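Local coordinates for ankyrin repeat domain protein (Legionella pneumophila subsp. pneumophila, PDB 6MCA) that acts as an effector secreted by Legionella that interacts with the host LARP7 component of the 7SK snRNP complex and combines ankyrin repeats with a cysteine protease-like fold, at residues Phe163-Asp168 and Leu181-Phe186; Ile280-Asn285 and Ser348-Gln353; Arg264-Cys269 and Ser344-Trp349; Ile417-Cys422 and Asn466-Ile471. All coordinates share one frame; numbering follows the deposited sequence.

Interaction 1 of 4, residues Phe163-Asp168 and Leu181-Phe186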
loop_
_atom_site.group_PDB
_atom_site.type_symbol
_atom_site.label_atom_id
_atom_site.label_comp_id
_atom_site.label_asym_id
_atom_site.label_seq_id
_atom_site.Cartn_x
_atom_site.Cartn_y
_atom_site.Cartn_z
ATOM N N PHE A 163 4.535 -9.366 8.524
ATOM C CA PHE A 163 4.653 -10.042 9.808
ATOM C C PHE A 163 3.408 -9.893 10.672
ATOM O O PHE A 163 3.404 -10.378 11.810
ATOM C CB PHE A 163 5.881 -9.523 10.565
ATOM C CG PHE A 163 7.188 -9.974 9.975
ATOM C CD1 PHE A 163 7.697 -11.230 10.263
ATOM C CD2 PHE A 163 7.905 -9.146 9.126
ATOM C CE1 PHE A 163 8.897 -11.652 9.718
ATOM C CE2 PHE A 163 9.106 -9.561 8.579
ATOM C CZ PHE A 163 9.603 -10.815 8.876
ATOM N N GLU A 164 2.363 -9.238 10.161
ATOM C CA GLU A 164 1.081 -9.102 10.859
ATOM C C GLU A 164 1.255 -8.471 12.238
ATOM O O GLU A 164 0.680 -8.926 13.228
ATOM C CB GLU A 164 0.366 -10.450 10.965
ATOM C CG GLU A 164 -0.020 -11.054 9.624
ATOM C CD GLU A 164 -0.787 -12.352 9.768
ATOM O OE1 GLU A 164 -0.662 -13.221 8.879
ATOM O OE2 GLU A 164 -1.516 -12.505 10.770
ATOM N N LEU A 165 2.053 -7.409 12.304
ATOM C CA LEU A 165 2.305 -6.734 13.566
ATOM C C LEU A 165 1.112 -5.876 13.969
ATOM O O LEU A 165 0.409 -5.312 13.125
ATOM C CB LEU A 165 3.560 -5.866 13.469
ATOM C CG LEU A 165 4.843 -6.583 13.046
ATOM C CD1 LEU A 165 6.012 -5.610 13.000
ATOM C CD2 LEU A 165 5.139 -7.741 13.984
ATOM N N GLN A 166 0.889 -5.783 15.275
ATOM C CA GLN A 166 -0.175 -4.969 15.840
ATOM C C GLN A 166 0.416 -3.751 16.538
ATOM O O GLN A 166 1.551 -3.782 17.023
ATOM C CB GLN A 166 -1.023 -5.774 16.830
ATOM C CG GLN A 166 -1.751 -6.957 16.212
ATOM C CD GLN A 166 -2.783 -7.557 17.148
ATOM O OE1 GLN A 166 -2.811 -7.249 18.340
ATOM N NE2 GLN A 166 -3.639 -8.419 16.611
ATOM N N GLY A 167 -0.363 -2.678 16.582
ATOM C CA GLY A 167 0.058 -1.470 17.262
ATOM C C GLY A 167 0.737 -0.479 16.335
ATOM O O GLY A 167 0.609 -0.523 15.108
ATOM N N ASP A 168 1.477 0.435 16.952
ATOM C CA ASP A 168 2.169 1.502 16.248
ATOM C C ASP A 168 3.677 1.319 16.351
ATOM O O ASP A 168 4.182 0.469 17.089
ATOM C CB ASP A 168 1.772 2.874 16.810
ATOM C CG ASP A 168 0.279 3.122 16.749
ATOM O OD1 ASP A 168 -0.332 2.834 15.698
ATOM O OD2 ASP A 168 -0.282 3.610 17.752
ATOM N N LEU A 181 3.447 5.585 13.085
ATOM C CA LEU A 181 3.062 4.807 11.918
ATOM C C LEU A 181 2.250 3.622 12.406
ATOM O O LEU A 181 2.680 2.902 13.316
ATOM C CB LEU A 181 4.295 4.337 11.133
ATOM C CG LEU A 181 4.106 3.396 9.939
ATOM C CD1 LEU A 181 5.096 3.746 8.844
ATOM C CD2 LEU A 181 4.270 1.936 10.344
ATOM N N ASP A 182 1.081 3.425 11.804
ATOM C CA ASP A 182 0.151 2.379 12.213
ATOM C C ASP A 182 0.465 1.107 11.432
ATOM O O ASP A 182 0.301 1.065 10.208
ATOM C CB ASP A 182 -1.289 2.832 11.984
ATOM C CG ASP A 182 -2.307 1.841 12.511
ATOM O OD1 ASP A 182 -1.916 0.912 13.250
ATOM O OD2 ASP A 182 -3.503 1.994 12.186
ATOM N N TYR A 183 0.919 0.071 12.144
ATOM C CA TYR A 183 1.188 -1.215 11.507
ATOM C C TYR A 183 -0.056 -1.787 10.841
ATOM O O TYR A 183 0.046 -2.480 9.823
ATOM C CB TYR A 183 1.718 -2.213 12.540
ATOM C CG TYR A 183 3.197 -2.113 12.838
ATOM C CD1 TYR A 183 4.109 -1.780 11.846
ATOM C CD2 TYR A 183 3.680 -2.366 14.116
ATOM C CE1 TYR A 183 5.463 -1.698 12.121
ATOM C CE2 TYR A 183 5.029 -2.284 14.399
ATOM C CZ TYR A 183 5.916 -1.951 13.400
ATOM O OH TYR A 183 7.259 -1.869 13.681
ATOM N N GLU A 184 -1.233 -1.511 11.400
ATOM C CA GLU A 184 -2.474 -2.133 10.959
ATOM C C GLU A 184 -3.257 -1.290 9.962
ATOM O O GLU A 184 -4.248 -1.777 9.410
ATOM C CB GLU A 184 -3.359 -2.441 12.173
ATOM C CG GLU A 184 -2.599 -3.056 13.339
ATOM C CD GLU A 184 -3.444 -3.183 14.592
ATOM O OE1 GLU A 184 -4.436 -3.942 14.570
ATOM O OE2 GLU A 184 -3.115 -2.523 15.601
ATOM N N GLY A 185 -2.843 -0.049 9.716
ATOM C CA GLY A 185 -3.559 0.792 8.771
ATOM C C GLY A 185 -3.345 0.312 7.347
ATOM O O GLY A 185 -2.207 0.088 6.915
ATOM N N PHE A 186 -4.439 0.149 6.609
ATOM C CA PHE A 186 -4.391 -0.327 5.234
ATOM C C PHE A 186 -4.553 0.844 4.274
ATOM O O PHE A 186 -5.463 1.664 4.434
ATOM C CB PHE A 186 -5.478 -1.373 4.975
ATOM C CG PHE A 186 -5.518 -1.864 3.556
ATOM C CD1 PHE A 186 -4.629 -2.832 3.119
ATOM C CD2 PHE A 186 -6.442 -1.355 2.657
ATOM C CE1 PHE A 186 -4.662 -3.285 1.812
ATOM C CE2 PHE A 186 -6.480 -1.804 1.349
ATOM C CZ PHE A 186 -5.588 -2.771 0.927
#
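Asp168 and Asp182 form an antiparallel non-hydrogen-bonded pair at the open end of the beta hairpin made by strands 168-172 and 178-182, their CA atoms 4.6 Å apart. Both carboxylates lie on the same face of this small sheet, with OD1 of Asp168 3.5 Å from OD1 of Asp182 and the two planes steeply turned. Such a meeting of like charges would be expected to be unfavourable unless solvent screens it, and Glu180 adds a further negative group beside Asp168.

Beyond the pair the strands separate, yet the chains stay joined through Gly167. Its carbonyl O takes the backbone N of Tyr183 at 3.0 Å, while its own N donates to OE2 of Glu184 at 2.9 Å in an almost straight bond (168°) that reaches the carboxylate from above its plane. Asp182 shapes the exit of the hairpin by an Asx turn: its OD1 accepts from Glu184 N, again met from above the carboxylate plane.

Next to this polar edge, Leu165 covers one face of the Tyr183 ring, which a chi1 of -82°, with CG beside the tyrosine's own N, sets against the leucine. CB of Leu165 meets CD2 of Tyr183 at 3.6 Å, and CD1 sits over the ring 3.9 Å from its centroid, a CH-pi contact displaced toward the rim. Leu165 lies just after the Schellman motif with which helix 147-162 ends, and the carbonyl O of Gln166 meets the edge of the same tyrosine ring in its plane. Ile413 of helix 404-421 and Val169 also touch Tyr183.

Interaction 2 of 4, residues Ile280-Asn285 and Ser348-Gln353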
loop_
_atom_site.group_PDB
_atom_site.type_symbol
_atom_site.label_atom_id
_atom_site.label_comp_id
_atom_site.label_asym_id
_atom_site.label_seq_id
_atom_site.Cartn_x
_atom_site.Cartn_y
_atom_site.Cartn_z
ATOM N N ILE A 280 -12.185 -12.693 -4.412
ATOM C CA ILE A 280 -11.258 -12.978 -3.327
ATOM C C ILE A 280 -11.697 -12.142 -2.135
ATOM O O ILE A 280 -11.649 -10.902 -2.182
ATOM C CB ILE A 280 -9.807 -12.659 -3.709
ATOM C CG1 ILE A 280 -9.431 -13.347 -5.023
ATOM C CG2 ILE A 280 -8.864 -13.054 -2.583
ATOM C CD1 ILE A 280 -8.203 -12.763 -5.682
ATOM N N ASP A 281 -12.130 -12.821 -1.072
ATOM C CA ASP A 281 -12.493 -12.173 0.187
ATOM C C ASP A 281 -12.205 -13.185 1.293
ATOM O O ASP A 281 -13.005 -14.096 1.528
ATOM C CB ASP A 281 -13.952 -11.735 0.190
ATOM C CG ASP A 281 -14.323 -10.941 1.431
ATOM O OD1 ASP A 281 -13.431 -10.682 2.269
ATOM O OD2 ASP A 281 -15.509 -10.576 1.570
ATOM N N ARG A 282 -11.064 -13.022 1.957
ATOM C CA ARG A 282 -10.620 -13.946 2.991
ATOM C C ARG A 282 -11.174 -13.603 4.369
ATOM O O ARG A 282 -10.776 -14.229 5.356
ATOM C CB ARG A 282 -9.091 -13.978 3.038
ATOM C CG ARG A 282 -8.447 -14.256 1.690
ATOM C CD ARG A 282 -6.955 -13.965 1.711
ATOM N NE ARG A 282 -6.216 -14.937 2.511
ATOM C CZ ARG A 282 -4.896 -15.091 2.464
ATOM N NH1 ARG A 282 -4.306 -16.002 3.225
ATOM N NH2 ARG A 282 -4.167 -14.338 1.651
ATOM N N GLY A 283 -12.080 -12.632 4.457
ATOM C CA GLY A 283 -12.631 -12.225 5.734
ATOM C C GLY A 283 -13.852 -13.015 6.158
ATOM O O GLY A 283 -13.920 -14.230 5.948
ATOM N N GLU A 284 -14.827 -12.319 6.753
ATOM C CA GLU A 284 -16.012 -12.982 7.292
ATOM C C GLU A 284 -16.756 -13.767 6.217
ATOM O O GLU A 284 -17.205 -14.895 6.461
ATOM C CB GLU A 284 -16.933 -11.942 7.935
ATOM C CG GLU A 284 -18.402 -12.331 7.977
ATOM C CD GLU A 284 -18.823 -12.877 9.327
ATOM O OE1 GLU A 284 -18.067 -12.702 10.305
ATOM O OE2 GLU A 284 -19.914 -13.478 9.409
ATOM N N ASN A 285 -16.881 -13.193 5.018
ATOM C CA ASN A 285 -17.637 -13.839 3.947
ATOM C C ASN A 285 -17.093 -15.227 3.622
ATOM O O ASN A 285 -17.852 -16.102 3.187
ATOM C CB ASN A 285 -17.625 -12.956 2.699
ATOM C CG ASN A 285 -18.516 -13.491 1.594
ATOM O OD1 ASN A 285 -19.739 -13.516 1.725
ATOM N ND2 ASN A 285 -17.904 -13.916 0.494
ATOM N N SER A 348 -7.877 -6.850 4.204
ATOM C CA SER A 348 -7.642 -6.183 2.925
ATOM C C SER A 348 -6.268 -6.530 2.364
ATOM O O SER A 348 -6.131 -6.859 1.177
ATOM C CB SER A 348 -7.791 -4.671 3.095
ATOM O OG SER A 348 -9.041 -4.341 3.674
ATOM N N TRP A 349 -5.236 -6.463 3.208
ATOM C CA TRP A 349 -3.888 -6.798 2.762
ATOM C C TRP A 349 -3.824 -8.226 2.238
ATOM O O TRP A 349 -3.293 -8.475 1.150
ATOM C CB TRP A 349 -2.890 -6.599 3.902
ATOM C CG TRP A 349 -1.517 -7.107 3.579
ATOM C CD1 TRP A 349 -1.009 -8.342 3.865
ATOM C CD2 TRP A 349 -0.475 -6.393 2.900
ATOM N NE1 TRP A 349 0.284 -8.440 3.409
ATOM C CE2 TRP A 349 0.635 -7.256 2.812
ATOM C CE3 TRP A 349 -0.373 -5.106 2.362
ATOM C CZ2 TRP A 349 1.831 -6.876 2.208
ATOM C CZ3 TRP A 349 0.816 -4.730 1.761
ATOM C CH2 TRP A 349 1.901 -5.612 1.690
ATOM N N ALA A 350 -4.364 -9.179 3.003
ATOM C CA ALA A 350 -4.351 -10.573 2.573
ATOM C C ALA A 350 -5.152 -10.763 1.291
ATOM O O ALA A 350 -4.774 -11.562 0.425
ATOM C CB ALA A 350 -4.893 -11.470 3.685
ATOM N N ASN A 351 -6.262 -10.034 1.152
ATOM C CA ASN A 351 -7.056 -10.122 -0.069
ATOM C C ASN A 351 -6.256 -9.660 -1.279
ATOM O O ASN A 351 -6.327 -10.274 -2.350
ATOM C CB ASN A 351 -8.338 -9.300 0.071
ATOM C CG ASN A 351 -9.369 -9.972 0.957
ATOM O OD1 ASN A 351 -9.265 -11.160 1.260
ATOM N ND2 ASN A 351 -10.375 -9.212 1.375
ATOM N N VAL A 352 -5.483 -8.582 -1.128
ATOM C CA VAL A 352 -4.660 -8.117 -2.241
ATOM C C VAL A 352 -3.532 -9.104 -2.523
ATOM O O VAL A 352 -3.203 -9.373 -3.685
ATOM C CB VAL A 352 -4.124 -6.701 -1.965
ATOM C CG1 VAL A 352 -3.264 -6.229 -3.127
ATOM C CG2 VAL A 352 -5.276 -5.737 -1.731
ATOM N N GLN A 353 -2.923 -9.662 -1.471
ATOM C CA GLN A 353 -1.851 -10.636 -1.672
ATOM C C GLN A 353 -2.347 -11.857 -2.436
ATOM O O GLN A 353 -1.650 -12.373 -3.318
ATOM C CB GLN A 353 -1.250 -11.073 -0.333
ATOM C CG GLN A 353 -0.725 -9.957 0.552
ATOM C CD GLN A 353 0.085 -8.929 -0.207
ATOM O OE1 GLN A 353 1.138 -9.238 -0.764
ATOM N NE2 GLN A 353 -0.404 -7.695 -0.230
#
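The guanidinium group of Arg282 carries the CB of Ala350 over one face, with NH2 of Arg282 3.6 Å from that methyl. The same NH2 donates at 3.1 Å to the carbonyl O of Ala350, which sits 17° out of the guanidinium plane and is approached from above its own carbonyl plane, not along a lone pair. A bend at chi3 (70°) in an otherwise extended chain brings the group onto the helix here. Its rotation is fixed by further bonds, from NE to Ser340 O and between NH2 and Tyr380 OH. NH1 also binds a glycerol, probably taken up from the crystallisation liquor. On the helix itself, NE2 of Gln353 donates to Trp349 O and so lies 3.2 Å above the centre of the Trp349 ring plane.

The amide of Asn351 makes the second link. Its OD1 receives the backbone N of Arg282 at 2.7 Å in a nearly straight bond (167°), and the Arg282 side chain runs past the amide in the opposing direction, CG 3.2 Å from OD1 of Asn351. The other end of the amide, ND2, donates to Ala267 O, so both ends of this buried group are engaged. OD1 of Asp281 stands 3.5 Å from Asn351 ND2 but is used in an Asx turn, accepting from Gly283 N.

Ile280 CG2 packs against the backbone O of Asn351. The contact thus pins the loop after strand 276-280 to helix 348-353, with strand 266-273 receiving Asn351, helix 373-399 supplying Tyr380, and helix 188-202 packing against Trp349 and Val352.

Interaction 3 of 4, residues Arg264-Cys269 and Ser344-Trp349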
loop_
_atom_site.group_PDB
_atom_site.type_symbol
_atom_site.label_atom_id
_atom_site.label_comp_id
_atom_site.label_asym_id
_atom_site.label_seq_id
_atom_site.Cartn_x
_atom_site.Cartn_y
_atom_site.Cartn_z
ATOM N N ARG A 264 -17.803 -2.521 3.354
ATOM C CA ARG A 264 -17.849 -2.771 4.795
ATOM C C ARG A 264 -16.494 -2.512 5.451
ATOM O O ARG A 264 -16.051 -3.264 6.322
ATOM C CB ARG A 264 -18.323 -4.195 5.079
ATOM C CG ARG A 264 -19.802 -4.422 4.858
ATOM C CD ARG A 264 -20.117 -5.871 5.161
ATOM N NE ARG A 264 -20.506 -6.063 6.551
ATOM C CZ ARG A 264 -20.756 -7.253 7.088
ATOM N NH1 ARG A 264 -20.611 -8.355 6.359
ATOM N NH2 ARG A 264 -21.105 -7.349 8.364
ATOM N N GLY A 265 -15.821 -1.448 5.020
ATOM C CA GLY A 265 -14.530 -1.104 5.578
ATOM C C GLY A 265 -13.387 -2.013 5.190
ATOM O O GLY A 265 -12.303 -1.898 5.769
ATOM N N HIS A 266 -13.588 -2.912 4.226
ATOM C CA HIS A 266 -12.551 -3.843 3.812
ATOM C C HIS A 266 -12.390 -3.804 2.301
ATOM O O HIS A 266 -13.318 -3.456 1.567
ATOM C CB HIS A 266 -12.870 -5.276 4.257
ATOM C CG HIS A 266 -12.901 -5.455 5.743
ATOM N ND1 HIS A 266 -12.191 -4.646 6.604
ATOM C CD2 HIS A 266 -13.558 -6.347 6.520
ATOM C CE1 HIS A 266 -12.408 -5.034 7.848
ATOM N NE2 HIS A 266 -13.234 -6.064 7.825
ATOM N N ALA A 267 -11.200 -4.167 1.839
ATOM C CA ALA A 267 -10.919 -4.272 0.414
ATOM C C ALA A 267 -11.009 -5.735 0.004
ATOM O O ALA A 267 -10.235 -6.568 0.488
ATOM C CB ALA A 267 -9.542 -3.700 0.080
ATOM N N LEU A 268 -11.962 -6.048 -0.866
ATOM C CA LEU A 268 -12.019 -7.356 -1.499
ATOM C C LEU A 268 -11.574 -7.208 -2.946
ATOM O O LEU A 268 -11.600 -6.113 -3.513
ATOM C CB LEU A 268 -13.423 -7.968 -1.411
ATOM C CG LEU A 268 -14.608 -7.302 -2.109
ATOM C CD1 LEU A 268 -15.688 -8.338 -2.372
ATOM C CD2 LEU A 268 -15.163 -6.166 -1.272
ATOM N N CYS A 269 -11.119 -8.304 -3.541
ATOM C CA CYS A 269 -10.466 -8.212 -4.839
ATOM C C CYS A 269 -11.192 -9.054 -5.875
ATOM O O CYS A 269 -11.709 -10.129 -5.567
ATOM C CB CYS A 269 -8.999 -8.635 -4.741
ATOM S SG CYS A 269 -7.971 -7.442 -3.852
ATOM N N SER A 344 -9.609 -12.653 11.842
ATOM C CA SER A 344 -9.164 -11.634 12.780
ATOM C C SER A 344 -8.509 -10.475 12.040
ATOM O O SER A 344 -7.833 -10.665 11.025
ATOM C CB SER A 344 -8.185 -12.232 13.789
ATOM O OG SER A 344 -8.830 -13.171 14.632
ATOM N N GLY A 345 -8.720 -9.264 12.554
ATOM C CA GLY A 345 -8.085 -8.093 11.987
ATOM C C GLY A 345 -8.698 -7.663 10.662
ATOM O O GLY A 345 -9.850 -7.964 10.336
ATOM N N ASN A 346 -7.891 -6.937 9.892
ATOM C CA ASN A 346 -8.289 -6.423 8.588
ATOM C C ASN A 346 -7.716 -7.330 7.506
ATOM O O ASN A 346 -6.499 -7.542 7.448
ATOM C CB ASN A 346 -7.808 -4.983 8.404
ATOM C CG ASN A 346 -8.497 -4.278 7.253
ATOM O OD1 ASN A 346 -9.124 -4.912 6.402
ATOM N ND2 ASN A 346 -8.384 -2.955 7.219
ATOM N N CYS A 347 -8.590 -7.857 6.652
ATOM C CA CYS A 347 -8.207 -8.823 5.631
ATOM C C CYS A 347 -7.854 -8.182 4.295
ATOM O O CYS A 347 -7.562 -8.910 3.340
ATOM C CB CYS A 347 -9.338 -9.833 5.421
ATOM S SG CYS A 347 -10.876 -9.083 4.833
ATOM N N SER A 348 -7.877 -6.850 4.204
ATOM C CA SER A 348 -7.642 -6.183 2.925
ATOM C C SER A 348 -6.268 -6.530 2.364
ATOM O O SER A 348 -6.131 -6.859 1.177
ATOM C CB SER A 348 -7.791 -4.671 3.095
ATOM O OG SER A 348 -9.041 -4.341 3.674
ATOM N N TRP A 349 -5.236 -6.463 3.208
ATOM C CA TRP A 349 -3.888 -6.798 2.762
ATOM C C TRP A 349 -3.824 -8.226 2.238
ATOM O O TRP A 349 -3.293 -8.475 1.150
ATOM C CB TRP A 349 -2.890 -6.599 3.902
ATOM C CG TRP A 349 -1.517 -7.107 3.579
ATOM C CD1 TRP A 349 -1.009 -8.342 3.865
ATOM C CD2 TRP A 349 -0.475 -6.393 2.900
ATOM N NE1 TRP A 349 0.284 -8.440 3.409
ATOM C CE2 TRP A 349 0.635 -7.256 2.812
ATOM C CE3 TRP A 349 -0.373 -5.106 2.362
ATOM C CZ2 TRP A 349 1.831 -6.876 2.208
ATOM C CZ3 TRP A 349 0.816 -4.730 1.761
ATOM C CH2 TRP A 349 1.901 -5.612 1.690
HETATM O O HOH W 1 -9.478 -1.596 5.254
#
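His266 starts from a CB that lies 4.0 Å from OG of Ser348, and its CG comes 3.9 Å from OD1 of Asn346. Along one side of the ring, ND1 approaches the same OD1 of Asn346 at 3.1 Å, but the angle is too poor for a hydrogen bond; ND1 donates instead, weakly, to the O of its neighbour Gly265. Further out, CE1 of His266 lies 3.6 Å from Asn346 OD1, the ring and amide planes 43° apart. Along the other side, CD2 lies 4.2 Å from SG of Cys347, whose chi1 of 62° places the sulfur on the side of the His266 ring, which it meets obliquely.

On the backbone side, Ser348 OG accepts Ala267 N at 2.8 Å and passes its own hydrogen to Asn346 OD1. That oxygen also takes Ser348 N, a capping bond at the start of helix 348-353. A water donates to Gly265 O and Ser348 OG; its leg from Asn346 ND2 is short and doubtful.

A thiol at the N-terminal end of a helix, close to a histidine on an adjacent strand, is consistent with the cysteine protease-like character of this protein; the bonds through Ser348 OG tie the start of the strand to the helix N-terminus beside this pair.

Interaction 4 of 4, residues Ile417-Cys422 and Asn466-Ile471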
loop_
_atom_site.group_PDB
_atom_site.type_symbol
_atom_site.label_atom_id
_atom_site.label_comp_id
_atom_site.label_asym_id
_atom_site.label_seq_id
_atom_site.Cartn_x
_atom_site.Cartn_y
_atom_site.Cartn_z
ATOM N N ILE A 417 9.054 -7.319 15.544
ATOM C CA ILE A 417 9.099 -8.577 14.794
ATOM C C ILE A 417 9.388 -9.740 15.735
ATOM O O ILE A 417 8.652 -10.734 15.773
ATOM C CB ILE A 417 10.149 -8.504 13.671
ATOM C CG1 ILE A 417 9.800 -7.411 12.662
ATOM C CG2 ILE A 417 10.280 -9.856 12.979
ATOM C CD1 ILE A 417 10.782 -7.323 11.511
ATOM N N LEU A 418 10.460 -9.614 16.521
ATOM C CA LEU A 418 10.899 -10.704 17.389
ATOM C C LEU A 418 9.816 -11.096 18.386
ATOM O O LEU A 418 9.535 -12.285 18.579
ATOM C CB LEU A 418 12.180 -10.297 18.119
ATOM C CG LEU A 418 12.675 -11.214 19.240
ATOM C CD1 LEU A 418 13.021 -12.594 18.703
ATOM C CD2 LEU A 418 13.867 -10.590 19.949
ATOM N N PHE A 419 9.188 -10.108 19.027
ATOM C CA PHE A 419 8.236 -10.418 20.087
ATOM C C PHE A 419 6.923 -10.951 19.528
ATOM O O PHE A 419 6.363 -11.915 20.065
ATOM C CB PHE A 419 7.985 -9.182 20.950
ATOM C CG PHE A 419 7.169 -9.459 22.182
ATOM C CD1 PHE A 419 7.725 -10.120 23.265
ATOM C CD2 PHE A 419 5.845 -9.055 22.257
ATOM C CE1 PHE A 419 6.976 -10.376 24.399
ATOM C CE2 PHE A 419 5.092 -9.308 23.389
ATOM C CZ PHE A 419 5.659 -9.969 24.461
ATOM N N GLN A 420 6.414 -10.352 18.448
ATOM C CA GLN A 420 5.074 -10.691 17.989
ATOM C C GLN A 420 5.035 -11.851 17.003
ATOM O O GLN A 420 4.068 -12.620 17.015
ATOM C CB GLN A 420 4.413 -9.468 17.343
ATOM C CG GLN A 420 4.315 -8.251 18.251
ATOM C CD GLN A 420 3.379 -7.190 17.700
ATOM O OE1 GLN A 420 2.341 -7.504 17.116
ATOM N NE2 GLN A 420 3.745 -5.927 17.880
ATOM N N ALA A 421 6.049 -12.008 16.151
ATOM C CA ALA A 421 5.930 -12.879 14.989
ATOM C C ALA A 421 6.811 -14.120 15.034
ATOM O O ALA A 421 6.729 -14.944 14.117
ATOM C CB ALA A 421 6.237 -12.085 13.713
ATOM N N CYS A 422 7.642 -14.289 16.059
ATOM C CA CYS A 422 8.587 -15.399 16.118
ATOM C C CYS A 422 8.153 -16.394 17.188
ATOM O O CYS A 422 8.072 -16.045 18.370
ATOM C CB CYS A 422 10.005 -14.895 16.395
ATOM S SG CYS A 422 10.742 -13.965 15.029
ATOM N N ASN A 466 6.745 -15.739 27.705
ATOM C CA ASN A 466 7.294 -17.084 27.838
ATOM C C ASN A 466 7.974 -17.525 26.546
ATOM O O ASN A 466 9.074 -18.095 26.568
ATOM C CB ASN A 466 6.181 -18.060 28.224
ATOM C CG ASN A 466 6.707 -19.323 28.871
ATOM O OD1 ASN A 466 6.486 -20.426 28.375
ATOM N ND2 ASN A 466 7.402 -19.169 29.993
ATOM N N ASN A 467 7.327 -17.267 25.405
ATOM C CA ASN A 467 7.932 -17.604 24.120
ATOM C C ASN A 467 9.231 -16.837 23.905
ATOM O O ASN A 467 10.197 -17.377 23.352
ATOM C CB ASN A 467 6.944 -17.325 22.987
ATOM C CG ASN A 467 7.569 -17.494 21.615
ATOM O OD1 ASN A 467 7.620 -18.599 21.074
ATOM N ND2 ASN A 467 8.039 -16.392 21.040
ATOM N N LEU A 468 9.277 -15.578 24.346
ATOM C CA LEU A 468 10.492 -14.779 24.213
ATOM C C LEU A 468 11.615 -15.332 25.079
ATOM O O LEU A 468 12.772 -15.384 24.646
ATOM C CB LEU A 468 10.202 -13.322 24.576
ATOM C CG LEU A 468 11.415 -12.414 24.793
ATOM C CD1 LEU A 468 12.139 -12.155 23.480
ATOM C CD2 LEU A 468 11.000 -11.108 25.451
ATOM N N LEU A 469 11.299 -15.737 26.312
ATOM C CA LEU A 469 12.305 -16.366 27.164
ATOM C C LEU A 469 12.839 -17.642 26.525
ATOM O O LEU A 469 14.054 -17.888 26.508
ATOM C CB LEU A 469 11.714 -16.658 28.544
ATOM C CG LEU A 469 11.438 -15.447 29.435
ATOM C CD1 LEU A 469 10.647 -15.857 30.666
ATOM C CD2 LEU A 469 12.744 -14.781 29.835
ATOM N N LYS A 470 11.936 -18.469 25.991
ATOM C CA LYS A 470 12.362 -19.682 25.301
ATOM C C LYS A 470 13.287 -19.354 24.136
ATOM O O LYS A 470 14.355 -19.959 23.988
ATOM C CB LYS A 470 11.143 -20.471 24.820
ATOM C CG LYS A 470 10.273 -21.019 25.940
ATOM C CD LYS A 470 9.692 -22.376 25.572
ATOM C CE LYS A 470 8.186 -22.403 25.768
ATOM N NZ LYS A 470 7.802 -22.103 27.174
ATOM N N ILE A 471 12.896 -18.383 23.304
ATOM C CA ILE A 471 13.711 -17.994 22.154
ATOM C C ILE A 471 15.092 -17.540 22.607
ATOM O O ILE A 471 16.115 -17.932 22.033
ATOM C CB ILE A 471 13.000 -16.897 21.340
ATOM C CG1 ILE A 471 11.841 -17.487 20.536
ATOM C CG2 ILE A 471 13.981 -16.186 20.418
ATOM C CD1 ILE A 471 11.120 -16.471 19.678
HETATM O O HOH W 2 7.451 -14.073 21.684
#
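Leu418 and Leu468 both hold CG anti to the backbone N (chi1 170° and 167°), which turns the branches of each toward the facing helix, 463-474 or 404-421. CD2 of Leu418 meets CD1 of Leu468 at 4.2 Å, while the other methyl of Leu418, CD1, lies 4.1 Å from CG2 of Ile471 as these two side chains lie alongside one another, pointing oppositely. Phe419 comes in nearly at a right angle to Leu468 and presents its ring edge, CD1, to CD2 of Leu468 at 4.1 Å.

At the C-terminal end of segment 417-422, Cys422 CB rests 3.8 Å from Ile471 CD1. Here the apolar contact meets a polar one: ND2 of Asn467 donates to the carbonyl O of Cys422 at 2.7 Å, lying in the carbonyl plane, and Asn467 OD1 accepts from His424 N. One amide thus grips the chain twice where it leaves the helix. A water also joins Asn467 ND2 to Phe419 O, though its approach to ND2 is short and its exact place doubtful.

The axes of the short segments pass 9.6 Å apart, at 122° between their N-to-C directions. Helix 447-458 closes one part of the junction, with Leu449 on Leu418, Leu453 on Leu468 and the rings of Tyr452 and Tyr456 meeting Phe419, and helix 427-440 brings Ala433 against both Leu418 and Ile471.

In the fold
Interactions 2 and 3 form one unit, their centres 5 Å apart: both use helix 348-353, and Ala267 O of one takes Asn351 ND2 of the other at 2.8 Å. Together they join the open end of the hairpin of strands 266-273 and 276-280 to the helix, next to His266 and Cys347. Interaction 1 reaches them through Phe186, whose CE2 lies 3.8 Å from Ala267 CB and whose CE1 lies 3.5 Å from Trp349 N. On its other flank interaction 1 meets interaction 4, Gln166 N lying 2.9 Å from Gln420 OE1. Interaction 4 lies apart from interactions 2 and 3, centres about 27 Å and nearest atoms about 12 Å away.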